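Local coordinates for protein cellulase (Uncultured bacterium, PDB 6XSO) that probably hydrolyses internal beta-1,4-glycosidic bonds of cellulose and related plant polysaccharides such as xylan, as a broad-specificity endoglucanase of glycoside hydrolase family 5, at residues V31-G36 with A356-P361; G77-P82 with D108-Q113. One frame throughout, in Å; residues are numbered along the deposited sequence.

Contact 1. Residues V31-G36 with A356-P361; sequences VGWNLG and ASRTMP
The backbones of Leu35 and Arg358 stay well apart, their CA atoms 10.1 Å from each other, and the gap is spanned by the arginine side chain reaching toward the turn that follows strand 31-34. Arg358 runs fully extended from CG to NE and delivers its guanidinium to the carbonyl of Gly36. There Arg358 NH2 donates to Gly36 O over 3.2 Å, nearly straight at 161°, in the carbonyl plane and on a lone pair, with the oxygen close to the guanidinium plane. Leu35, centre of an inverse gamma turn, lays CD1 over one face of the guanidinium, toward its NH1 corner, 3.4 Å from Arg358 NH1. The Trp33 indole, with CG anti to the backbone N (chi1 -178°), points its six-membered ring toward the arginine, CH2 standing 3.8 Å from Arg358 NE. The nitrogen lies at the edge of the indole, near its plane, and the ring and guanidinium planes are 82° apart, which rules out a parallel stack. Strand 31-34 is the first of the eight parallel strands of the TIM barrel, and 356-361 belongs to the loop after the eighth, 345-349; the arginine thus ties together loops that follow neighbouring strands where the barrel closes. Two further bonds fix the buried guanidinium's rotation: NH1 to Thr38 OG1 and NE to Ser353 O. With an alanine in place of Arg358 the arm beyond CB is gone; Gly36 O, which also bonds Thr38 OG1, would probably be left with that partner alone of the two, and a gap would be likely to open beside Leu35 CD1. Trp33 is steadied separately, its NE1 donating to Met350 O. Helix 66-73 also packs here, Leu67 and Phe68 against Leu35 and Met71 against Trp33.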
loop_
_atom_site.group_PDB
_atom_site.type_symbol
_atom_site.label_atom_id
_atom_site.label_comp_id
_atom_site.label_asym_id
_atom_site.label_seq_id
_atom_site.Cartn_x
_atom_site.Cartn_y
_atom_site.Cartn_z
ATOM N N VAL A 31 -5.593 -10.769 7.652
ATOM C CA VAL A 31 -4.529 -9.884 8.107
ATOM C C VAL A 31 -3.353 -10.005 7.149
ATOM O O VAL A 31 -2.971 -11.111 6.760
ATOM C CB VAL A 31 -4.061 -10.130 9.555
ATOM C CG1 VAL A 31 -5.070 -9.546 10.514
ATOM C CG2 VAL A 31 -3.787 -11.601 9.815
ATOM N N GLY A 32 -2.775 -8.850 6.802
ATOM C CA GLY A 32 -1.706 -8.771 5.832
ATOM C C GLY A 32 -0.403 -8.254 6.425
ATOM O O GLY A 32 -0.340 -7.795 7.568
ATOM N N TRP A 33 0.641 -8.301 5.594
ATOM C CA TRP A 33 1.977 -7.870 5.964
ATOM C C TRP A 33 2.622 -7.228 4.749
ATOM O O TRP A 33 2.330 -7.610 3.612
ATOM C CB TRP A 33 2.819 -9.068 6.352
ATOM C CG TRP A 33 4.217 -8.746 6.812
ATOM C CD1 TRP A 33 4.587 -7.986 7.893
ATOM C CD2 TRP A 33 5.431 -9.199 6.209
ATOM N NE1 TRP A 33 5.957 -7.956 8.004
ATOM C CE2 TRP A 33 6.496 -8.692 6.977
ATOM C CE3 TRP A 33 5.722 -10.006 5.103
ATOM C CZ2 TRP A 33 7.827 -8.966 6.673
ATOM C CZ3 TRP A 33 7.045 -10.264 4.801
ATOM C CH2 TRP A 33 8.076 -9.750 5.578
ATOM N N ASN A 34 3.511 -6.257 5.009
ATOM C CA ASN A 34 4.287 -5.577 3.977
ATOM C C ASN A 34 5.701 -6.139 3.891
ATOM O O ASN A 34 6.441 -6.127 4.881
ATOM C CB ASN A 34 4.455 -4.083 4.281
ATOM C CG ASN A 34 3.277 -3.283 3.911
ATOM O OD1 ASN A 34 3.164 -2.796 2.794
ATOM N ND2 ASN A 34 2.377 -3.102 4.868
ATOM N N LEU A 35 6.108 -6.526 2.681
ATOM C CA LEU A 35 7.506 -6.852 2.378
ATOM C C LEU A 35 8.279 -5.551 2.149
ATOM O O LEU A 35 8.700 -5.206 1.040
ATOM C CB LEU A 35 7.561 -7.750 1.156
ATOM C CG LEU A 35 8.950 -8.333 0.843
ATOM C CD1 LEU A 35 9.356 -9.449 1.781
ATOM C CD2 LEU A 35 9.001 -8.817 -0.619
ATOM N N GLY A 36 8.415 -4.781 3.237
ATOM C CA GLY A 36 8.946 -3.436 3.121
ATOM C C GLY A 36 10.468 -3.372 2.996
ATOM O O GLY A 36 11.214 -4.285 3.360
ATOM N N ALA A 356 18.090 -10.854 7.886
ATOM C CA ALA A 356 18.521 -12.229 7.664
ATOM C C ALA A 356 17.509 -13.244 8.181
ATOM O O ALA A 356 17.556 -14.410 7.771
ATOM C CB ALA A 356 19.878 -12.455 8.322
ATOM N N SER A 357 16.603 -12.833 9.077
ATOM C CA SER A 357 15.586 -13.756 9.573
ATOM C C SER A 357 14.704 -14.253 8.437
ATOM O O SER A 357 14.223 -15.391 8.466
ATOM C CB SER A 357 14.739 -13.091 10.657
ATOM O OG SER A 357 15.527 -12.798 11.802
ATOM N N ARG A 358 14.486 -13.417 7.426
ATOM C CA ARG A 358 13.649 -13.825 6.308
ATOM C C ARG A 358 14.244 -14.994 5.537
ATOM O O ARG A 358 13.509 -15.772 4.920
ATOM C CB ARG A 358 13.476 -12.640 5.354
ATOM C CG ARG A 358 12.686 -11.492 5.904
ATOM C CD ARG A 358 12.604 -10.400 4.856
ATOM N NE ARG A 358 11.860 -9.214 5.276
ATOM C CZ ARG A 358 11.697 -8.152 4.490
ATOM N NH1 ARG A 358 12.202 -8.190 3.259
ATOM N NH2 ARG A 358 11.033 -7.086 4.914
ATOM N N THR A 359 15.570 -15.109 5.513
ATOM C CA THR A 359 16.242 -16.150 4.751
ATOM C C THR A 359 16.112 -17.512 5.413
ATOM O O THR A 359 16.268 -18.540 4.741
ATOM C CB THR A 359 17.708 -15.739 4.603
ATOM O OG1 THR A 359 17.753 -14.372 4.152
ATOM C CG2 THR A 359 18.438 -16.636 3.620
ATOM N N MET A 360 15.779 -17.538 6.705
ATOM C CA MET A 360 15.782 -18.810 7.428
ATOM C C MET A 360 14.716 -19.763 6.905
ATOM O O MET A 360 15.057 -20.898 6.526
ATOM C CB MET A 360 15.713 -18.550 8.936
ATOM C CG MET A 360 17.013 -17.962 9.474
ATOM S SD MET A 360 16.943 -17.438 11.194
ATOM C CE MET A 360 16.975 -19.033 12.015
ATOM N N PRO A 361 13.426 -19.407 6.886
ATOM C CA PRO A 361 12.801 -18.196 7.420
ATOM C C PRO A 361 12.423 -18.363 8.891
ATOM O O PRO A 361 12.201 -19.481 9.342
ATOM C CB PRO A 361 11.541 -18.072 6.562
ATOM C CG PRO A 361 11.134 -19.511 6.359
ATOM C CD PRO A 361 12.435 -20.288 6.233
#

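Contact 2. Residues G77-P82 with D108-Q113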
loop_
_atom_site.group_PDB
_atom_site.type_symbol
_atom_site.label_atom_id
_atom_site.label_comp_id
_atom_site.label_asym_id
_atom_site.label_seq_id
_atom_site.Cartn_x
_atom_site.Cartn_y
_atom_site.Cartn_z
ATOM N N GLY A 77 -3.002 -13.617 5.377
ATOM C CA GLY A 77 -3.814 -13.893 4.209
ATOM C C GLY A 77 -3.473 -13.067 2.989
ATOM O O GLY A 77 -4.071 -13.266 1.926
ATOM N N ALA A 78 -2.508 -12.163 3.121
ATOM C CA ALA A 78 -2.234 -11.192 2.070
ATOM C C ALA A 78 -0.880 -10.559 2.327
ATOM O O ALA A 78 -0.481 -10.377 3.481
ATOM C CB ALA A 78 -3.328 -10.110 2.044
ATOM N N ILE A 79 -0.185 -10.228 1.236
ATOM C CA ILE A 79 1.114 -9.573 1.287
ATOM C C ILE A 79 1.053 -8.349 0.374
ATOM O O ILE A 79 0.667 -8.467 -0.794
ATOM C CB ILE A 79 2.245 -10.515 0.835
ATOM C CG1 ILE A 79 2.253 -11.856 1.591
ATOM C CG2 ILE A 79 3.606 -9.811 0.970
ATOM C CD1 ILE A 79 2.607 -11.778 3.071
ATOM N N ARG A 80 1.424 -7.182 0.909
ATOM C CA ARG A 80 1.699 -6.015 0.082
ATOM C C ARG A 80 3.181 -6.039 -0.278
ATOM O O ARG A 80 4.038 -6.168 0.606
ATOM C CB ARG A 80 1.340 -4.712 0.803
ATOM C CG ARG A 80 1.647 -3.413 0.001
ATOM C CD ARG A 80 0.870 -2.306 0.578
ATOM N NE ARG A 80 1.006 -0.953 0.046
ATOM C CZ ARG A 80 1.748 0.015 0.578
ATOM N NH1 ARG A 80 2.612 -0.236 1.555
ATOM N NH2 ARG A 80 1.667 1.240 0.081
ATOM N N VAL A 81 3.469 -5.901 -1.570
ATOM C CA VAL A 81 4.822 -5.942 -2.124
ATOM C C VAL A 81 5.065 -4.552 -2.708
ATOM O O VAL A 81 4.802 -4.320 -3.899
ATOM C CB VAL A 81 4.966 -7.060 -3.169
ATOM C CG1 VAL A 81 6.357 -7.032 -3.802
ATOM C CG2 VAL A 81 4.729 -8.429 -2.508
ATOM N N PRO A 82 5.535 -3.597 -1.912
ATOM C CA PRO A 82 5.845 -2.275 -2.468
ATOM C C PRO A 82 6.981 -2.358 -3.472
ATOM O O PRO A 82 7.970 -3.062 -3.270
ATOM C CB PRO A 82 6.272 -1.452 -1.250
ATOM C CG PRO A 82 6.037 -2.280 -0.074
ATOM C CD PRO A 82 5.845 -3.696 -0.480
ATOM N N ASP A 108 4.762 -14.256 -7.626
ATOM C CA ASP A 108 4.529 -15.688 -7.709
ATOM C C ASP A 108 4.744 -16.353 -6.358
ATOM O O ASP A 108 3.986 -17.252 -5.974
ATOM C CB ASP A 108 5.457 -16.306 -8.760
ATOM C CG ASP A 108 5.030 -15.989 -10.183
ATOM O OD1 ASP A 108 3.854 -15.609 -10.399
ATOM O OD2 ASP A 108 5.876 -16.123 -11.111
ATOM N N TYR A 109 5.769 -15.921 -5.616
ATOM C CA TYR A 109 6.022 -16.527 -4.313
ATOM C C TYR A 109 4.816 -16.344 -3.399
ATOM O O TYR A 109 4.505 -17.213 -2.570
ATOM C CB TYR A 109 7.204 -15.849 -3.620
ATOM C CG TYR A 109 8.566 -15.937 -4.261
ATOM C CD1 TYR A 109 8.869 -16.880 -5.232
ATOM C CD2 TYR A 109 9.572 -15.079 -3.846
ATOM C CE1 TYR A 109 10.143 -16.939 -5.795
ATOM C CE2 TYR A 109 10.837 -15.134 -4.389
ATOM C CZ TYR A 109 11.114 -16.044 -5.375
ATOM O OH TYR A 109 12.382 -16.095 -5.935
ATOM N N VAL A 110 4.164 -15.183 -3.494
ATOM C CA VAL A 110 3.038 -14.875 -2.625
ATOM C C VAL A 110 1.807 -15.670 -3.029
ATOM O O VAL A 110 1.170 -16.340 -2.202
ATOM C CB VAL A 110 2.749 -13.363 -2.647
ATOM C CG1 VAL A 110 1.475 -13.072 -1.892
ATOM C CG2 VAL A 110 3.924 -12.565 -2.088
ATOM N N VAL A 111 1.447 -15.620 -4.312
ATOM C CA VAL A 111 0.216 -16.269 -4.736
ATOM C C VAL A 111 0.352 -17.786 -4.714
ATOM O O VAL A 111 -0.666 -18.494 -4.687
ATOM C CB VAL A 111 -0.291 -15.712 -6.083
ATOM C CG1 VAL A 111 -0.564 -14.208 -5.981
ATOM C CG2 VAL A 111 0.671 -16.021 -7.189
ATOM N N ALA A 112 1.583 -18.312 -4.685
ATOM C CA ALA A 112 1.779 -19.745 -4.513
ATOM C C ALA A 112 1.200 -20.245 -3.205
ATOM O O ALA A 112 0.890 -21.438 -3.105
ATOM C CB ALA A 112 3.269 -20.074 -4.536
ATOM N N GLN A 113 1.053 -19.362 -2.217
ATOM C CA GLN A 113 0.490 -19.697 -0.920
ATOM C C GLN A 113 -0.993 -19.393 -0.850
ATOM O O GLN A 113 -1.577 -19.440 0.235
ATOM C CB GLN A 113 1.225 -18.953 0.191
ATOM C CG GLN A 113 2.716 -19.243 0.194
ATOM C CD GLN A 113 3.036 -20.738 0.399
ATOM O OE1 GLN A 113 2.282 -21.474 1.038
ATOM N NE2 GLN A 113 4.170 -21.168 -0.124
#
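With CG1 anti to the backbone N (chi1 173°) and CG2 anti to the carbonyl carbon, Val110 turns both methyls of its fork onto Ile79, whose own CG1 lies anti to its carbonyl carbon (chi1 -53°) and bends across them. The valine comes straight off helix 97-111, its CB pointing toward strand 78-81, and the isoleucine points back to meet it; their CA atoms are 6.9 Å apart. Val110 CG1 rests 3.8 Å from Ile79 CG1 and equally near Ile79 CB, while Val110 CG2 sits 3.9 Å from that CB. One fork therefore straddles the branch point of the isoleucine rather than meeting a single methyl. Two residues along the strand, Val81 faces the same way and brings its CG2 to 4.2 Å from Val110 CG2, a looser touch. The contact between the two segments is wholly apolar and buried. Between Ile79 and Val81 on the strand, Arg80 points away from the helix, into the barrel, where it pairs with Glu171 and Glu308; the outward face of the strand is left to aliphatic groups. Helix 97-111 is the crossover of the beta-alpha-beta unit joining strand 78-81 to strand 116-119, and Val110, near its C-terminal end, also touches Cys117 on that next strand and Phe68 of the preceding helix 66-73, which packs on Ile79 as well.

Both contacts are buried and meet on the first two barrel strands, 31-34 and 78-81, which lie side by side: Val31 O is 2.9 Å from Gly77 N and Trp33 O 2.9 Å from Arg80 N, both probable hydrogen bonds. The same helix, 66-73, packs on both. Contact 2 is the local one, a strand against the helix that follows it, held by branched aliphatic groups alone. Contact 1 joins segments far apart in sequence, at and just past the end of strand 31-34, and there a buried, charged arginine bonds to carbonyl and hydroxyl oxygens, with apolar side chains around it.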